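PDB 5HFT: gamma-glutamyltranspeptidase from Klebsiella pneumoniae subsp. pneumoniae, which catalyses the conversion of oxamate to oxalate in the uric acid degradation pathway. Local coordinates for residues V103-S108 with E173-P178; D73-V78 with V165-G170; M158-A163 with P178-A183. One frame throughout, in Å; residues are numbered along the deposited sequence.

Contact 1: residues V103-S108 with E173-P178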
loop_
_atom_site.group_PDB
_atom_site.type_symbol
_atom_site.label_atom_id
_atom_site.label_comp_id
_atom_site.label_asym_id
_atom_site.label_seq_id
_atom_site.Cartn_x
_atom_site.Cartn_y
_atom_site.Cartn_z
ATOM N N VAL C 103 11.800 -13.933 -18.595
ATOM C CA VAL C 103 12.216 -12.542 -18.836
ATOM C C VAL C 103 12.840 -11.970 -17.567
ATOM O O VAL C 103 12.286 -12.164 -16.466
ATOM C CB VAL C 103 11.006 -11.697 -19.272
ATOM C CG1 VAL C 103 11.412 -10.253 -19.541
ATOM C CG2 VAL C 103 10.314 -12.326 -20.485
ATOM N N PRO C 104 13.965 -11.261 -17.641
ATOM C CA PRO C 104 14.589 -10.756 -16.414
ATOM C C PRO C 104 13.642 -9.836 -15.656
ATOM O O PRO C 104 12.780 -9.178 -16.247
ATOM C CB PRO C 104 15.824 -10.000 -16.919
ATOM C CG PRO C 104 16.069 -10.481 -18.302
ATOM C CD PRO C 104 14.800 -11.057 -18.838
ATOM N N LEU C 105 13.810 -9.801 -14.328
ATOM C CA LEU C 105 12.828 -9.147 -13.467
ATOM C C LEU C 105 12.580 -7.711 -13.897
ATOM O O LEU C 105 11.435 -7.310 -14.114
ATOM C CB LEU C 105 13.288 -9.170 -12.008
ATOM C CG LEU C 105 12.308 -8.511 -11.018
ATOM C CD1 LEU C 105 10.973 -9.259 -10.965
ATOM C CD2 LEU C 105 12.906 -8.434 -9.625
ATOM N N GLN C 106 13.653 -6.925 -14.036
ATOM C CA GLN C 106 13.511 -5.516 -14.407
ATOM C C GLN C 106 12.849 -5.360 -15.774
ATOM O O GLN C 106 11.978 -4.500 -15.954
ATOM C CB GLN C 106 14.882 -4.836 -14.362
ATOM C CG GLN C 106 14.924 -3.331 -14.682
ATOM C CD GLN C 106 13.938 -2.475 -13.885
ATOM O OE1 GLN C 106 14.180 -2.115 -12.734
ATOM N NE2 GLN C 106 12.840 -2.107 -14.523
ATOM N N GLU C 107 13.192 -6.224 -16.731
ATOM C CA GLU C 107 12.534 -6.145 -18.030
ATOM C C GLU C 107 11.063 -6.515 -17.922
ATOM O O GLU C 107 10.220 -5.908 -18.594
ATOM C CB GLU C 107 13.238 -7.040 -19.051
ATOM N N SER C 108 10.729 -7.488 -17.064
ATOM C CA SER C 108 9.336 -7.913 -16.921
ATOM C C SER C 108 8.439 -6.755 -16.510
ATOM O O SER C 108 7.289 -6.676 -16.939
ATOM C CB SER C 108 9.231 -9.067 -15.922
ATOM N N GLU C 173 17.530 -9.035 -5.652
ATOM C CA GLU C 173 17.226 -8.295 -6.868
ATOM C C GLU C 173 16.029 -7.380 -6.633
ATOM O O GLU C 173 14.939 -7.861 -6.330
ATOM C CB GLU C 173 16.941 -9.294 -7.985
ATOM C CG GLU C 173 16.923 -8.783 -9.395
ATOM C CD GLU C 173 16.960 -9.937 -10.362
ATOM O OE1 GLU C 173 16.652 -9.764 -11.564
ATOM O OE2 GLU C 173 17.286 -11.042 -9.882
ATOM N N GLY C 174 16.214 -6.077 -6.785
ATOM C CA GLY C 174 15.121 -5.118 -6.730
ATOM C C GLY C 174 14.910 -4.508 -8.105
ATOM O O GLY C 174 15.868 -4.283 -8.831
ATOM N N ALA C 175 13.653 -4.262 -8.467
ATOM C CA ALA C 175 13.348 -3.604 -9.729
ATOM C C ALA C 175 12.306 -2.504 -9.519
ATOM O O ALA C 175 11.427 -2.597 -8.659
ATOM C CB ALA C 175 12.867 -4.591 -10.786
ATOM N N THR C 176 12.428 -1.450 -10.324
ATOM C CA THR C 176 11.596 -0.260 -10.247
ATOM C C THR C 176 10.900 -0.063 -11.583
ATOM O O THR C 176 11.376 -0.526 -12.622
ATOM C CB THR C 176 12.429 0.980 -9.932
ATOM O OG1 THR C 176 13.422 1.154 -10.951
ATOM C CG2 THR C 176 13.135 0.823 -8.602
ATOM N N ASP C 177 9.766 0.624 -11.556
ATOM C CA ASP C 177 9.024 0.852 -12.783
ATOM C C ASP C 177 9.554 2.095 -13.472
ATOM O O ASP C 177 9.556 3.172 -12.864
ATOM C CB ASP C 177 7.542 0.997 -12.514
ATOM C CG ASP C 177 6.703 0.608 -13.716
ATOM O OD1 ASP C 177 6.985 1.119 -14.821
ATOM O OD2 ASP C 177 5.790 -0.245 -13.569
ATOM N N PRO C 178 10.032 1.998 -14.708
ATOM C CA PRO C 178 10.471 3.206 -15.410
ATOM C C PRO C 178 9.385 4.253 -15.520
ATOM O O PRO C 178 9.700 5.438 -15.686
ATOM C CB PRO C 178 10.863 2.669 -16.789
ATOM C CG PRO C 178 10.031 1.442 -16.950
ATOM C CD PRO C 178 10.025 0.829 -15.598
#
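Q106, near the start of helix 105-110, and T176, just beyond strand 172-175, meet through both ends of one primary amide, a local fastening where a helix packs on the sheet of an Ntn-hydrolase fold. The Q106 side chain can be followed outward. Its CB lies 4.1 Å from A175 CB. CG stands anti to the backbone N (chi1 -178°), and a bend at chi2 (51°) swings CD round to within 3.5 Å of T176 O. At the tip the amide divides its work: OE1 accepts T176 N at 3.1 Å, while NE2 donates to T176 O at 2.9 Å with an N-H...O angle of 157°. That oxygen lies in the plane of the Q106 amide, whereas the T176 N-H reaches OE1 from somewhat above the carbonyl plane. Two bonds thus fix the rotation of the amide and satisfy both backbone polar groups of T176, much as a neighbouring strand would. G174, on strand 172-175, pairs with a strand of another chain, which carries the sheet across the interface. The apolar half of the contact belongs to L105, which also rests on A163 and V165 of strand 160-166. Its CG lies 4.0 Å from A175 CB. The two carboxylate oxygens of E173 have different neighbours: OE2 is hydrogen-bonded to H167 NE2, while OE1 lies 3.4 Å from L105 CB.

Contact 2: residues D73-V78 with V165-G170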
loop_
_atom_site.group_PDB
_atom_site.type_symbol
_atom_site.label_atom_id
_atom_site.label_comp_id
_atom_site.label_asym_id
_atom_site.label_seq_id
_atom_site.Cartn_x
_atom_site.Cartn_y
_atom_site.Cartn_z
ATOM N N ASP C 73 12.057 -23.601 -7.199
ATOM C CA ASP C 73 13.521 -23.530 -7.221
ATOM C C ASP C 73 14.132 -22.749 -6.047
ATOM O O ASP C 73 15.361 -22.589 -6.022
ATOM C CB ASP C 73 14.027 -22.904 -8.533
ATOM C CG ASP C 73 13.566 -21.474 -8.715
ATOM O OD1 ASP C 73 14.084 -20.620 -7.990
ATOM O OD2 ASP C 73 12.691 -21.192 -9.566
ATOM N N GLY C 74 13.340 -22.201 -5.126
ATOM C CA GLY C 74 13.873 -21.547 -3.942
ATOM C C GLY C 74 13.789 -20.030 -3.938
ATOM O O GLY C 74 14.179 -19.405 -2.943
ATOM N N ARG C 75 13.317 -19.412 -5.011
ATOM C CA ARG C 75 13.153 -17.971 -4.999
ATOM C C ARG C 75 11.923 -17.573 -4.182
ATOM O O ARG C 75 10.866 -18.202 -4.271
ATOM C CB ARG C 75 13.035 -17.441 -6.427
ATOM C CG ARG C 75 14.274 -17.633 -7.287
ATOM C CD ARG C 75 14.002 -17.150 -8.691
ATOM N NE ARG C 75 13.134 -18.041 -9.446
ATOM C CZ ARG C 75 12.690 -17.791 -10.679
ATOM N NH1 ARG C 75 13.006 -16.659 -11.296
ATOM N NH2 ARG C 75 11.913 -18.668 -11.298
ATOM N N VAL C 76 12.068 -16.509 -3.393
ATOM C CA VAL C 76 10.952 -15.797 -2.777
ATOM C C VAL C 76 10.845 -14.454 -3.485
ATOM O O VAL C 76 11.839 -13.932 -4.002
ATOM C CB VAL C 76 11.165 -15.620 -1.255
ATOM C CG1 VAL C 76 9.923 -15.126 -0.589
ATOM C CG2 VAL C 76 11.581 -16.935 -0.629
ATOM N N MET C 77 9.648 -13.877 -3.500
ATOM C CA MET C 77 9.451 -12.719 -4.360
ATOM C C MET C 77 8.317 -11.849 -3.831
ATOM O O MET C 77 7.215 -12.352 -3.610
ATOM C CB MET C 77 9.161 -13.216 -5.777
ATOM C CG MET C 77 8.593 -12.206 -6.711
ATOM S SD MET C 77 8.037 -13.046 -8.190
ATOM C CE MET C 77 7.468 -11.642 -9.152
ATOM N N VAL C 78 8.563 -10.553 -3.649
ATOM C CA VAL C 78 7.481 -9.627 -3.299
ATOM C C VAL C 78 7.327 -8.575 -4.389
ATOM O O VAL C 78 8.316 -8.102 -4.954
ATOM C CB VAL C 78 7.670 -8.954 -1.926
ATOM C CG1 VAL C 78 7.677 -10.001 -0.828
ATOM C CG2 VAL C 78 8.927 -8.153 -1.898
ATOM N N VAL C 165 13.177 -10.024 -5.769
ATOM C CA VAL C 165 13.322 -11.469 -5.806
ATOM C C VAL C 165 14.538 -11.818 -4.970
ATOM O O VAL C 165 15.598 -11.198 -5.119
ATOM C CB VAL C 165 13.449 -11.992 -7.246
ATOM C CG1 VAL C 165 13.604 -13.525 -7.272
ATOM C CG2 VAL C 165 12.220 -11.559 -8.037
ATOM N N ARG C 166 14.354 -12.745 -4.038
ATOM C CA ARG C 166 15.447 -13.374 -3.313
ATOM C C ARG C 166 15.697 -14.762 -3.899
ATOM O O ARG C 166 14.775 -15.577 -3.996
ATOM C CB ARG C 166 15.153 -13.464 -1.815
ATOM C CG ARG C 166 16.138 -14.392 -1.137
ATOM C CD ARG C 166 15.988 -14.521 0.369
ATOM N NE ARG C 166 17.036 -15.406 0.883
ATOM C CZ ARG C 166 18.264 -15.000 1.195
ATOM N NH1 ARG C 166 18.589 -13.711 1.054
ATOM N NH2 ARG C 166 19.167 -15.875 1.643
ATOM N N HIS C 167 16.864 -15.001 -4.294
ATOM C CA HIS C 167 17.435 -16.208 -4.897
ATOM C C HIS C 167 18.084 -17.078 -3.824
ATOM O O HIS C 167 18.698 -16.546 -2.885
ATOM C CB HIS C 167 18.492 -15.839 -5.943
ATOM C CG HIS C 167 17.949 -15.043 -7.089
ATOM N ND1 HIS C 167 17.388 -15.628 -8.202
ATOM C CD2 HIS C 167 17.874 -13.706 -7.289
ATOM C CE1 HIS C 167 16.997 -14.689 -9.042
ATOM N NE2 HIS C 167 17.288 -13.514 -8.514
ATOM N N PRO C 168 17.999 -18.410 -3.962
ATOM C CA PRO C 168 18.612 -19.294 -2.945
ATOM C C PRO C 168 20.092 -19.008 -2.698
ATOM O O PRO C 168 20.548 -19.183 -1.560
ATOM C CB PRO C 168 18.394 -20.701 -3.514
ATOM C CG PRO C 168 17.332 -20.542 -4.585
ATOM C CD PRO C 168 17.473 -19.157 -5.118
ATOM N N ASN C 169 20.856 -18.515 -3.716
ATOM C CA ASN C 169 22.225 -18.091 -3.390
ATOM C C ASN C 169 22.271 -16.791 -2.508
ATOM O O ASN C 169 23.362 -16.242 -2.336
ATOM C CB ASN C 169 23.063 -17.869 -4.656
ATOM C CG ASN C 169 22.618 -16.651 -5.465
ATOM O OD1 ASN C 169 21.701 -15.926 -5.072
ATOM N ND2 ASN C 169 23.285 -16.414 -6.598
ATOM N N GLY C 170 21.157 -16.252 -1.993
ATOM C CA GLY C 170 21.195 -15.076 -1.147
ATOM C C GLY C 170 21.316 -13.752 -1.873
ATOM O O GLY C 170 21.169 -12.701 -1.234
#
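V76 and R166 form an antiparallel hydrogen-bonded pair, in which V76 N donates a hydrogen bond to R166 O at 2.9 Å and R166 N one to V76 O at 2.8 Å. A CA-H...O contact from R75 to R166 O, 3.1 Å between CA and O, supplements this backbone pairing. The apolar contacts follow the register. M77 and V165, a non-hydrogen-bonded pair, share the face covered by helix 88-101, where M77 CG meets V165 CG2 at 3.9 Å and both side chains touch Y98. Beyond the strands, P168 CG packs against the backbone of D73 and G74, 3.6 Å from G74 C. The R75 shaft runs beside H167, whose NE2 is engaged by E173, with R75 CD 3.7 Å from H167 ND1 and the guanidinium and ring planes 25° apart. V165 CG1 lies over one face of this ring, toward its rim. Within 73-78 a salt bridge holds R75: its NE and NH2 grip D73 OD2 side-on, each at 3.2 Å, and a bend at chi3 (-73°) turns NE that way. Strands 76-82 and 160-166, paired antiparallel here, are the inner two of a four-stranded sheet flanked by 67-71 and 172-175, in keeping with the Ntn-hydrolase sandwich of this family.

Contact 3: residues M158-A163 with P178-A183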
loop_
_atom_site.group_PDB
_atom_site.type_symbol
_atom_site.label_atom_id
_atom_site.label_comp_id
_atom_site.label_asym_id
_atom_site.label_seq_id
_atom_site.Cartn_x
_atom_site.Cartn_y
_atom_site.Cartn_z
ATOM N N MET C 158 -1.230 1.980 -17.053
ATOM C CA MET C 158 -0.749 0.614 -16.878
ATOM C C MET C 158 -0.143 0.372 -15.500
ATOM O O MET C 158 0.201 -0.774 -15.197
ATOM C CB MET C 158 0.268 0.223 -17.957
ATOM C CG MET C 158 -0.286 -0.051 -19.366
ATOM S SD MET C 158 -1.503 1.075 -20.057
ATOM C CE MET C 158 -1.785 0.335 -21.661
ATOM N N GLY C 159 0.043 1.412 -14.688
ATOM C CA GLY C 159 0.419 1.245 -13.296
ATOM C C GLY C 159 1.887 1.508 -13.006
ATOM O O GLY C 159 2.693 1.863 -13.873
ATOM N N HIS C 160 2.214 1.341 -11.725
ATOM C CA HIS C 160 3.581 1.368 -11.225
ATOM C C HIS C 160 3.778 0.111 -10.408
ATOM O O HIS C 160 3.078 -0.089 -9.410
ATOM C CB HIS C 160 3.851 2.575 -10.325
ATOM C CG HIS C 160 3.620 3.902 -10.969
ATOM N ND1 HIS C 160 3.540 4.071 -12.335
ATOM C CD2 HIS C 160 3.477 5.135 -10.427
ATOM C CE1 HIS C 160 3.350 5.352 -12.605
ATOM N NE2 HIS C 160 3.309 6.018 -11.464
ATOM N N ALA C 161 4.716 -0.732 -10.823
ATOM C CA ALA C 161 4.944 -1.998 -10.157
ATOM C C ALA C 161 6.383 -2.057 -9.662
ATOM O O ALA C 161 7.293 -1.514 -10.288
ATOM C CB ALA C 161 4.624 -3.172 -11.086
ATOM N N GLY C 162 6.574 -2.699 -8.509
ATOM C CA GLY C 162 7.894 -2.923 -7.962
ATOM C C GLY C 162 8.022 -4.389 -7.590
ATOM O O GLY C 162 7.031 -5.123 -7.558
ATOM N N ALA C 163 9.257 -4.821 -7.345
ATOM C CA ALA C 163 9.472 -6.219 -7.000
ATOM C C ALA C 163 10.855 -6.409 -6.397
ATOM O O ALA C 163 11.811 -5.697 -6.736
ATOM C CB ALA C 163 9.310 -7.145 -8.218
ATOM N N PRO C 178 10.032 1.998 -14.708
ATOM C CA PRO C 178 10.471 3.206 -15.410
ATOM C C PRO C 178 9.385 4.253 -15.520
ATOM O O PRO C 178 9.700 5.438 -15.686
ATOM C CB PRO C 178 10.863 2.669 -16.789
ATOM C CG PRO C 178 10.031 1.442 -16.950
ATOM C CD PRO C 178 10.025 0.829 -15.598
ATOM N N ARG C 179 8.116 3.856 -15.390
ATOM C CA ARG C 179 6.979 4.757 -15.468
ATOM C C ARG C 179 6.849 5.681 -14.262
ATOM O O ARG C 179 5.981 6.562 -14.278
ATOM C CB ARG C 179 5.702 3.940 -15.636
ATOM C CG ARG C 179 5.678 3.080 -16.884
ATOM C CD ARG C 179 4.409 2.241 -16.975
ATOM N NE ARG C 179 4.401 1.393 -18.169
ATOM C CZ ARG C 179 5.099 0.265 -18.283
ATOM N NH1 ARG C 179 5.870 -0.149 -17.276
ATOM N NH2 ARG C 179 5.032 -0.444 -19.401
ATOM N N SER C 180 7.666 5.509 -13.229
ATOM C CA SER C 180 7.637 6.390 -12.062
ATOM C C SER C 180 9.082 6.664 -11.638
ATOM O O SER C 180 10.039 6.426 -12.383
ATOM C CB SER C 180 6.759 5.792 -10.950
ATOM O OG SER C 180 7.261 4.540 -10.514
ATOM N N ASN C 181 9.258 7.178 -10.427
ATOM C CA ASN C 181 10.553 7.602 -9.913
ATOM C C ASN C 181 10.942 6.793 -8.677
ATOM O O ASN C 181 11.493 7.320 -7.700
ATOM C CB ASN C 181 10.543 9.103 -9.611
ATOM N N GLY C 182 10.654 5.491 -8.711
ATOM C CA GLY C 182 11.023 4.620 -7.617
ATOM C C GLY C 182 12.520 4.346 -7.553
ATOM O O GLY C 182 13.305 4.599 -8.479
ATOM N N ALA C 183 12.914 3.799 -6.406
ATOM C CA ALA C 183 14.307 3.576 -6.087
ATOM C C ALA C 183 14.436 2.244 -5.377
ATOM O O ALA C 183 13.627 1.910 -4.513
ATOM C CB ALA C 183 14.862 4.696 -5.216
#
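H160 meets S180 through its first torsion, which sets CG anti to the carbonyl carbon (chi1 -59°) and so brings the imidazole against the loop 178-183. There S180 CB settles over the centre of one ring face. The result is a CH-pi contact, with S180 CB 3.5 Å from the H160 ring centroid and only 15° off the ring normal. The first torsion of S180 places OG between the backbone N and the carbonyl carbon (chi1 61°), toward the CB side of the imidazole and 3.7 Å from H160 CG. A second approach comes from the backbone, where R179 O lies 3.3 Å from H160 CE1, oblique to the ring. The two segments share no hydrogen bond, but the ring has a tether within its own segment, a weak bond from H160 ND1 to G159 O at 2.8 Å. That carbonyl oxygen also lies 3.6 Å from R179 CD, so one backbone group lies beside the arginine shaft and steadies the imidazole.

R179 is extended from CG to NE, which leaves NE 4.3 Å from M158 CB. Its guanidinium is held by salt bridges to E130 and D177, and NH1 also donates to the carbonyl of I109; these partners would be expected to balance its charge. D177 in turn accepts a hydrogen bond from A161 N, so A161 and the loop are tied by an outside residue as well. The contact borders the inferred active site. G159 lies close to G84, probably a substrate-binding residue, and the side chain of H160 is about 9 Å from that of T1, the probable nucleophile at the N terminus, the position expected of the catalytic residue in an Ntn hydrolase.

How the contacts relate
From the N terminus the chain first supplies 73-78, which waits until 165-170 for contact 2 to close the longest loop, one that contains helix 88-101 and helix 105-110. Contact 1 opens at 103-108 and closes at 173-178, and contact 3 opens at 158-163 and closes at 178-183. The three open and close in the same order, each opening before the earlier ones have closed, so every pair crosses and none nests. Contacts 2 and 3 use opposite ends of strand 160-166, and contact 1 takes up its neighbour 172-175. P178 belongs to contacts 1 and 3. Together they join the inner strands, a helix on the sheet and the loop leading to strand 183-186.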